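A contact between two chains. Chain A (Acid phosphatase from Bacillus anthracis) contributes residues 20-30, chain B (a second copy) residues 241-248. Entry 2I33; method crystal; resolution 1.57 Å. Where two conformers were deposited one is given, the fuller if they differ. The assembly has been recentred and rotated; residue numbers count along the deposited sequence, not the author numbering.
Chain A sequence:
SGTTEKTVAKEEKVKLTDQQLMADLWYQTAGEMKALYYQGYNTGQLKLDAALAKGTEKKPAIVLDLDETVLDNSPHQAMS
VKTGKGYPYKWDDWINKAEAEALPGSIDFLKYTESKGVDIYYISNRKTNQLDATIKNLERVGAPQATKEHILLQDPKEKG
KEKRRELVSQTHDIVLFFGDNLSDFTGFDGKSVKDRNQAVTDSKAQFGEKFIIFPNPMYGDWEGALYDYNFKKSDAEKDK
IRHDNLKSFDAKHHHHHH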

# COMPACT_ATOMS: atom_id res chain seq x y z
N GLN A 20 -14.57 -7.28 -4.44
CA GLN A 20 -13.92 -6.02 -4.00
C GLN A 20 -13.90 -5.88 -2.49
O GLN A 20 -13.23 -4.98 -1.94
CB GLN A 20 -14.75 -4.80 -4.43
CG GLN A 20 -15.23 -4.73 -5.86
CD GLN A 20 -16.07 -3.47 -6.12
OE1 GLN A 20 -16.30 -2.64 -5.22
NE2 GLN A 20 -16.52 -3.32 -7.37
N LEU A 21 -14.69 -6.69 -1.82
CA LEU A 21 -15.04 -6.40 -0.45
C LEU A 21 -13.83 -6.25 0.46
O LEU A 21 -13.71 -5.22 1.14
CB LEU A 21 -16.01 -7.42 0.10
CG LEU A 21 -16.83 -6.87 1.26
CD1 LEU A 21 -18.13 -7.65 1.43
CD2 LEU A 21 -16.03 -6.86 2.52
N MET A 22 -12.92 -7.22 0.46
CA MET A 22 -11.76 -7.12 1.34
C MET A 22 -10.86 -5.93 1.00
O MET A 22 -10.39 -5.21 1.89
CB MET A 22 -10.95 -8.40 1.27
CG MET A 22 -11.62 -9.50 1.98
SD MET A 22 -11.75 -9.17 3.75
CE MET A 22 -10.15 -9.74 4.30
N ALA A 23 -10.63 -5.70 -0.28
CA ALA A 23 -9.85 -4.54 -0.69
C ALA A 23 -10.47 -3.24 -0.14
O ALA A 23 -9.76 -2.37 0.38
CB ALA A 23 -9.75 -4.47 -2.16
N ASP A 24 -11.78 -3.14 -0.28
CA ASP A 24 -12.51 -1.93 0.16
C ASP A 24 -12.47 -1.80 1.66
O ASP A 24 -12.25 -0.71 2.20
CB ASP A 24 -13.98 -2.01 -0.26
CG ASP A 24 -14.19 -1.87 -1.74
OD1 ASP A 24 -13.23 -1.59 -2.48
OD2 ASP A 24 -15.35 -2.05 -2.16
N LEU A 25 -12.64 -2.92 2.32
CA LEU A 25 -12.68 -2.95 3.77
C LEU A 25 -11.31 -2.55 4.34
O LEU A 25 -11.21 -1.78 5.27
CB LEU A 25 -13.06 -4.35 4.21
CG LEU A 25 -13.30 -4.53 5.70
CD1 LEU A 25 -14.43 -3.66 6.21
CD2 LEU A 25 -13.61 -5.96 5.89
N TRP A 26 -10.24 -3.07 3.74
CA TRP A 26 -8.88 -2.67 4.12
C TRP A 26 -8.72 -1.16 3.94
O TRP A 26 -8.21 -0.44 4.79
CB TRP A 26 -7.84 -3.37 3.23
CG TRP A 26 -6.44 -3.04 3.58
CD1 TRP A 26 -5.68 -3.57 4.59
CD2 TRP A 26 -5.60 -2.11 2.91
NE1 TRP A 26 -4.43 -3.01 4.59
CE2 TRP A 26 -4.35 -2.12 3.55
CE3 TRP A 26 -5.78 -1.25 1.83
CZ2 TRP A 26 -3.30 -1.34 3.16
CZ3 TRP A 26 -4.72 -0.48 1.42
CH2 TRP A 26 -3.49 -0.50 2.11
N TYR A 27 -9.11 -0.69 2.78
CA TYR A 27 -8.87 0.71 2.47
C TYR A 27 -9.63 1.61 3.44
O TYR A 27 -9.12 2.66 3.89
CB TYR A 27 -9.33 0.98 1.05
CG TYR A 27 -8.84 2.32 0.59
CD1 TYR A 27 -7.59 2.47 0.03
CD2 TYR A 27 -9.63 3.45 0.72
CE1 TYR A 27 -7.11 3.72 -0.40
CE2 TYR A 27 -9.15 4.71 0.31
CZ TYR A 27 -7.89 4.84 -0.23
OH TYR A 27 -7.43 6.07 -0.65
N GLN A 28 -10.86 1.22 3.78
CA GLN A 28 -11.71 2.02 4.64
C GLN A 28 -11.41 1.95 6.11
O GLN A 28 -11.70 2.90 6.85
CB GLN A 28 -13.17 1.63 4.46
CG GLN A 28 -13.72 2.13 3.20
CD GLN A 28 -15.22 2.32 3.26
OE1 GLN A 28 -15.96 1.40 3.63
NE2 GLN A 28 -15.68 3.50 2.90
N THR A 29 -10.90 0.82 6.57
CA THR A 29 -10.78 0.59 8.00
C THR A 29 -9.37 0.36 8.48
O THR A 29 -9.12 0.54 9.67
CB THR A 29 -11.66 -0.57 8.51
OG1 THR A 29 -11.11 -1.81 8.07
CG2 THR A 29 -13.10 -0.46 8.01
N ALA A 30 -8.46 -0.12 7.61
CA ALA A 30 -7.17 -0.57 8.10
C ALA A 30 -6.28 0.57 8.54
O ALA A 30 -5.96 1.46 7.75
CB ALA A 30 -6.44 -1.42 7.10
N ILE B 241 -19.97 -8.93 9.59
CA ILE B 241 -19.05 -7.94 10.16
C ILE B 241 -18.42 -7.14 9.04
O ILE B 241 -18.35 -5.90 9.08
CB ILE B 241 -17.99 -8.63 11.04
CG1 ILE B 241 -18.65 -9.13 12.34
CG2 ILE B 241 -16.83 -7.69 11.35
CD1 ILE B 241 -17.79 -10.07 13.13
N ARG B 242 -17.95 -7.86 8.03
CA ARG B 242 -17.28 -7.20 6.92
C ARG B 242 -18.23 -6.17 6.29
O ARG B 242 -17.84 -5.01 6.10
CB ARG B 242 -16.83 -8.25 5.93
CG ARG B 242 -15.65 -9.04 6.37
CD ARG B 242 -15.38 -10.14 5.36
NE ARG B 242 -14.28 -11.02 5.72
CZ ARG B 242 -13.67 -11.83 4.86
NH1 ARG B 242 -14.10 -11.93 3.61
NH2 ARG B 242 -12.63 -12.55 5.24
N HIS B 243 -19.47 -6.56 6.00
CA HIS B 243 -20.40 -5.65 5.34
C HIS B 243 -20.74 -4.47 6.24
O HIS B 243 -20.84 -3.35 5.77
CB HIS B 243 -21.68 -6.37 4.91
CG HIS B 243 -21.50 -7.24 3.71
ND1 HIS B 243 -21.83 -6.83 2.43
CD2 HIS B 243 -21.03 -8.50 3.59
CE1 HIS B 243 -21.57 -7.81 1.58
NE2 HIS B 243 -21.08 -8.83 2.25
N ASP B 244 -20.90 -4.73 7.53
CA ASP B 244 -21.30 -3.68 8.46
C ASP B 244 -20.24 -2.62 8.65
O ASP B 244 -20.55 -1.48 9.01
CB ASP B 244 -21.64 -4.28 9.84
CG ASP B 244 -22.97 -5.05 9.87
OD1 ASP B 244 -23.78 -4.96 8.92
OD2 ASP B 244 -23.20 -5.75 10.89
N ASN B 245 -18.98 -2.97 8.39
CA ASN B 245 -17.87 -2.03 8.55
C ASN B 245 -17.50 -1.29 7.29
O ASN B 245 -16.57 -0.50 7.30
CB ASN B 245 -16.66 -2.74 9.13
CG ASN B 245 -16.77 -2.89 10.59
OD1 ASN B 245 -16.36 -2.00 11.35
ND2 ASN B 245 -17.42 -3.97 11.02
N LEU B 246 -18.22 -1.54 6.21
CA LEU B 246 -18.11 -0.69 5.04
C LEU B 246 -18.97 0.53 5.31
O LEU B 246 -20.07 0.43 5.90
CB LEU B 246 -18.60 -1.43 3.81
CG LEU B 246 -17.71 -2.56 3.36
CD1 LEU B 246 -18.45 -3.38 2.28
CD2 LEU B 246 -16.39 -2.00 2.88
N LYS B 247 -18.47 1.69 4.92
CA LYS B 247 -19.18 2.93 5.09
C LYS B 247 -19.58 3.41 3.70
O LYS B 247 -18.71 3.83 2.95
CB LYS B 247 -18.27 3.97 5.74
N SER B 248 -20.85 3.30 3.36
CA SER B 248 -21.39 3.83 2.10
C SER B 248 -21.73 5.31 2.28
O SER B 248 -21.42 5.91 3.33
CB SER B 248 -22.61 3.00 1.68
OG SER B 248 -23.17 3.46 0.46

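Which polar interactions join these two stretches? The side-chain amide of Gln28(A) pairs with the backbone of Lys247(B) through two hydrogen bonds. Lys247(B) N donates to Gln28(A) OE1 at 2.8 Å, and Gln28(A) NE2 donates to Lys247(B) O at 3.0 Å. Both bonds are nearly straight, with angles at the hydrogen of 169° and 173°, and the carboxamide uses its acceptor and its donor on the N-H and C=O of a single residue. Because the partners are main-chain atoms, the pairing does not depend on the lysine side chain, which is modelled only to CB.

How does the backbone present these groups to each other? Chain A is helical through to Thr29(A), with i to i+4 bonds such as Leu25(A) N to Leu21(A) O at 2.8 Å. In chain B a helix ends near this site and the chain continues in an extended form: Leu246(B) and Lys247(B) have phi/psi of -81/140 and -111/107. In this extended segment the N-H and C=O of Lys247(B) both face the glutamine amide. Of the CA atoms, those of Leu25(A) and Leu246(B) are the nearest pair, 6.0 Å apart. Asn245(B) helps secure the turn out of the helix, its ND2 donating to Ile241(B) O at 2.9 Å.

Which side chains fill the space beside the polar pair? Leu246(B) lies against the chain A helix, its CD1 4.0 Å from Leu21(A) CG and its CD2 4.0 Å from Asp24(A) CB. The same CD2 is 4.2 Å from Leu25(A) CD1, so the leucine spans successive turns of the helix. Leu25(A) also meets Arg242(B) and Asn245(B), with its CD2 3.7 Å from Arg242(B) CG and its CD1 3.8 Å from Asn245(B) CB.

What do the arginine and histidine of chain B contribute? Arg242(B) turns its CB toward chain A and packs its aliphatic part against leucines; its CB is 3.8 Å from Leu21(A) CD2. Farther out, Met22(A) SD sits over one face of the guanidinium, 3.5 Å from Arg242(B) CZ, a contact between a polarizable sulfur and a flat cation whose nitrogens are hydrogen-bonded elsewhere in the structure. The CB of His243(B) points away, yet its ring comes back to Leu21(A): CD1 of that leucine lies 3.5 Å from the His243(B) ring centroid, 22° off the normal, in a CH-pi contact over the face.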